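Local atomic coordinates of quinone oxidoreductase (Coxiella burnetii, PDB entry 3TQH), a protein that probably reduces quinones with NADPH as electron donor, as a member of the medium-chain dehydrogenase/reductase family. Residues P116-I120 / F270-H276. Sequence-based numbering, arbitrary orientation.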
loop_
_atom_site.group_PDB
_atom_site.type_symbol
_atom_site.label_atom_id
_atom_site.label_comp_id
_atom_site.label_asym_id
_atom_site.label_seq_id
_atom_site.Cartn_x
_atom_site.Cartn_y
_atom_site.Cartn_z
ATOM N N PRO A 116 14.681 -12.791 5.770
ATOM C CA PRO A 116 15.447 -12.180 4.675
ATOM C C PRO A 116 14.728 -12.203 3.322
ATOM O O PRO A 116 15.125 -11.482 2.403
ATOM C CB PRO A 116 16.724 -13.031 4.614
ATOM C CG PRO A 116 16.393 -14.296 5.336
ATOM C CD PRO A 116 15.400 -13.919 6.384
ATOM N N ASP A 117 13.688 -13.030 3.205
ATOM C CA ASP A 117 12.908 -13.146 1.975
ATOM C C ASP A 117 11.934 -11.989 1.795
ATOM O O ASP A 117 11.474 -11.749 0.684
ATOM C CB ASP A 117 12.140 -14.474 1.956
ATOM C CG ASP A 117 13.067 -15.689 2.010
ATOM O OD1 ASP A 117 13.897 -15.863 1.086
ATOM O OD2 ASP A 117 12.964 -16.473 2.980
ATOM N N THR A 118 11.618 -11.274 2.877
ATOM C CA THR A 118 10.675 -10.146 2.803
ATOM C C THR A 118 11.328 -8.780 3.085
ATOM O O THR A 118 10.651 -7.838 3.497
ATOM C CB THR A 118 9.451 -10.363 3.727
ATOM O OG1 THR A 118 9.848 -10.244 5.100
ATOM C CG2 THR A 118 8.827 -11.743 3.473
ATOM N N ILE A 119 12.635 -8.678 2.846
ATOM C CA ILE A 119 13.342 -7.395 2.924
ATOM C C ILE A 119 14.326 -7.243 1.771
ATOM O O ILE A 119 14.648 -8.215 1.095
ATOM C CB ILE A 119 14.128 -7.229 4.258
ATOM C CG1 ILE A 119 15.245 -8.274 4.382
ATOM C CG2 ILE A 119 13.188 -7.325 5.443
ATOM C CD1 ILE A 119 16.406 -7.816 5.242
ATOM N N ILE A 120 14.778 -6.012 1.548
ATOM C CA ILE A 120 15.951 -5.749 0.710
ATOM C C ILE A 120 16.860 -4.724 1.399
ATOM O O ILE A 120 16.464 -4.097 2.383
ATOM C CB ILE A 120 15.569 -5.270 -0.725
ATOM C CG1 ILE A 120 14.830 -3.930 -0.695
ATOM C CG2 ILE A 120 14.717 -6.320 -1.435
ATOM C CD1 ILE A 120 14.791 -3.239 -2.044
ATOM N N PHE A 270 5.307 -10.027 -1.955
ATOM C CA PHE A 270 6.650 -9.471 -1.851
ATOM C C PHE A 270 7.521 -9.962 -3.004
ATOM O O PHE A 270 7.650 -11.167 -3.222
ATOM C CB PHE A 270 7.317 -9.810 -0.520
ATOM C CG PHE A 270 8.534 -8.970 -0.242
ATOM C CD1 PHE A 270 8.399 -7.685 0.273
ATOM C CD2 PHE A 270 9.805 -9.438 -0.546
ATOM C CE1 PHE A 270 9.504 -6.890 0.509
ATOM C CE2 PHE A 270 10.930 -8.648 -0.307
ATOM C CZ PHE A 270 10.778 -7.369 0.219
ATOM N N ASN A 271 8.105 -9.023 -3.744
ATOM C CA ASN A 271 9.029 -9.352 -4.824
ATOM C C ASN A 271 10.325 -8.553 -4.716
ATOM O O ASN A 271 10.344 -7.337 -4.907
ATOM C CB ASN A 271 8.371 -9.127 -6.189
ATOM C CG ASN A 271 9.219 -9.671 -7.341
ATOM O OD1 ASN A 271 10.291 -9.142 -7.649
ATOM N ND2 ASN A 271 8.742 -10.738 -7.974
ATOM N N ILE A 272 11.411 -9.262 -4.426
ATOM C CA ILE A 272 12.726 -8.654 -4.236
ATOM C C ILE A 272 13.159 -7.817 -5.448
ATOM O O ILE A 272 13.614 -6.684 -5.291
ATOM C CB ILE A 272 13.786 -9.736 -3.924
ATOM C CG1 ILE A 272 13.510 -10.350 -2.544
ATOM C CG2 ILE A 272 15.188 -9.149 -3.968
ATOM C CD1 ILE A 272 14.394 -11.524 -2.190
ATOM N N GLU A 273 12.988 -8.372 -6.647
ATOM C CA GLU A 273 13.416 -7.712 -7.885
ATOM C C GLU A 273 12.606 -6.440 -8.181
ATOM O O GLU A 273 13.171 -5.432 -8.604
ATOM C CB GLU A 273 13.338 -8.680 -9.073
ATOM C CG GLU A 273 14.421 -9.778 -9.091
ATOM C CD GLU A 273 14.221 -10.892 -8.047
ATOM O OE1 GLU A 273 13.083 -11.077 -7.541
ATOM O OE2 GLU A 273 15.217 -11.588 -7.738
ATOM N N GLU A 274 11.297 -6.492 -7.946
ATOM C CA GLU A 274 10.427 -5.332 -8.166
ATOM C C GLU A 274 10.674 -4.204 -7.165
ATOM O O GLU A 274 10.706 -3.040 -7.545
ATOM C CB GLU A 274 8.952 -5.736 -8.126
ATOM C CG GLU A 274 8.540 -6.647 -9.273
ATOM C CD GLU A 274 7.081 -7.068 -9.211
ATOM O OE1 GLU A 274 6.454 -6.922 -8.140
ATOM O OE2 GLU A 274 6.563 -7.552 -10.242
ATOM N N LEU A 275 10.844 -4.547 -5.892
ATOM C CA LEU A 275 11.110 -3.551 -4.864
ATOM C C LEU A 275 12.487 -2.895 -5.053
ATOM O O LEU A 275 12.625 -1.692 -4.860
ATOM C CB LEU A 275 10.980 -4.165 -3.466
ATOM C CG LEU A 275 10.980 -3.182 -2.285
ATOM C CD1 LEU A 275 9.889 -2.133 -2.424
ATOM C CD2 LEU A 275 10.839 -3.937 -0.977
ATOM N N HIS A 276 13.492 -3.691 -5.420
ATOM C CA HIS A 276 14.793 -3.172 -5.868
ATOM C C HIS A 276 14.588 -2.123 -6.959
ATOM O O HIS A 276 15.177 -1.035 -6.919
ATOM C CB HIS A 276 15.663 -4.295 -6.464
ATOM C CG HIS A 276 16.589 -4.958 -5.487
ATOM N ND1 HIS A 276 17.498 -4.258 -4.722
ATOM C CD2 HIS A 276 16.793 -6.269 -5.205
ATOM C CE1 HIS A 276 18.198 -5.106 -3.985
ATOM N NE2 HIS A 276 17.792 -6.332 -4.262
#
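Phe270 lays the face of its ring against the backbone at Thr118, and this is where the two segments pack most tightly. Thr118 CA stands 3.6 Å from the ring centroid and 18° off its normal, a CH-pi contact, while Thr118 C sits over the same face nearer the rim, 3.2 Å from Phe270 CZ. With CG anti to the backbone N and beside the carbonyl carbon (chi1 -165°), the ring extends toward Thr118 and the turn that leads into strand 119-121. Asp117 O approaches the ring obliquely, 3.1 Å from Phe270 CD2, and Thr118 OG1 is engaged elsewhere, hydrogen-bonded to Ile98 O of the adjoining strand 94-98.

Further along, Ile120 makes the broadest contact from the strand side. Its CG2 meets CG2 of Ile272 at 3.8 Å as the two side chains pass in opposite directions, and its CD1 lies against the next turn of the helix, 3.8 Å from Leu275 CG and 3.6 Å from the backbone N of His276. The strand belongs to the GroES-like catalytic domain of the medium-chain dehydrogenase/reductase fold, whereas helix 272-283 follows the last strand of the parallel Rossmann sheet, so the contact probably lies where the two domains meet, beside Lys268, an NADPH-binding residue. Met96 of strand 94-98 touches both Ile120 and Leu275, extending this apolar patch.

The outer side is looser. Ile272 brings CG1 and CD1 only to 4.1 Å from Asp117 O, and the exposed His276 ring presents one face to Ile120. On the helix itself, Asn271 serves as N-cap: its OD1 accepts from Glu274 N at 2.9 Å.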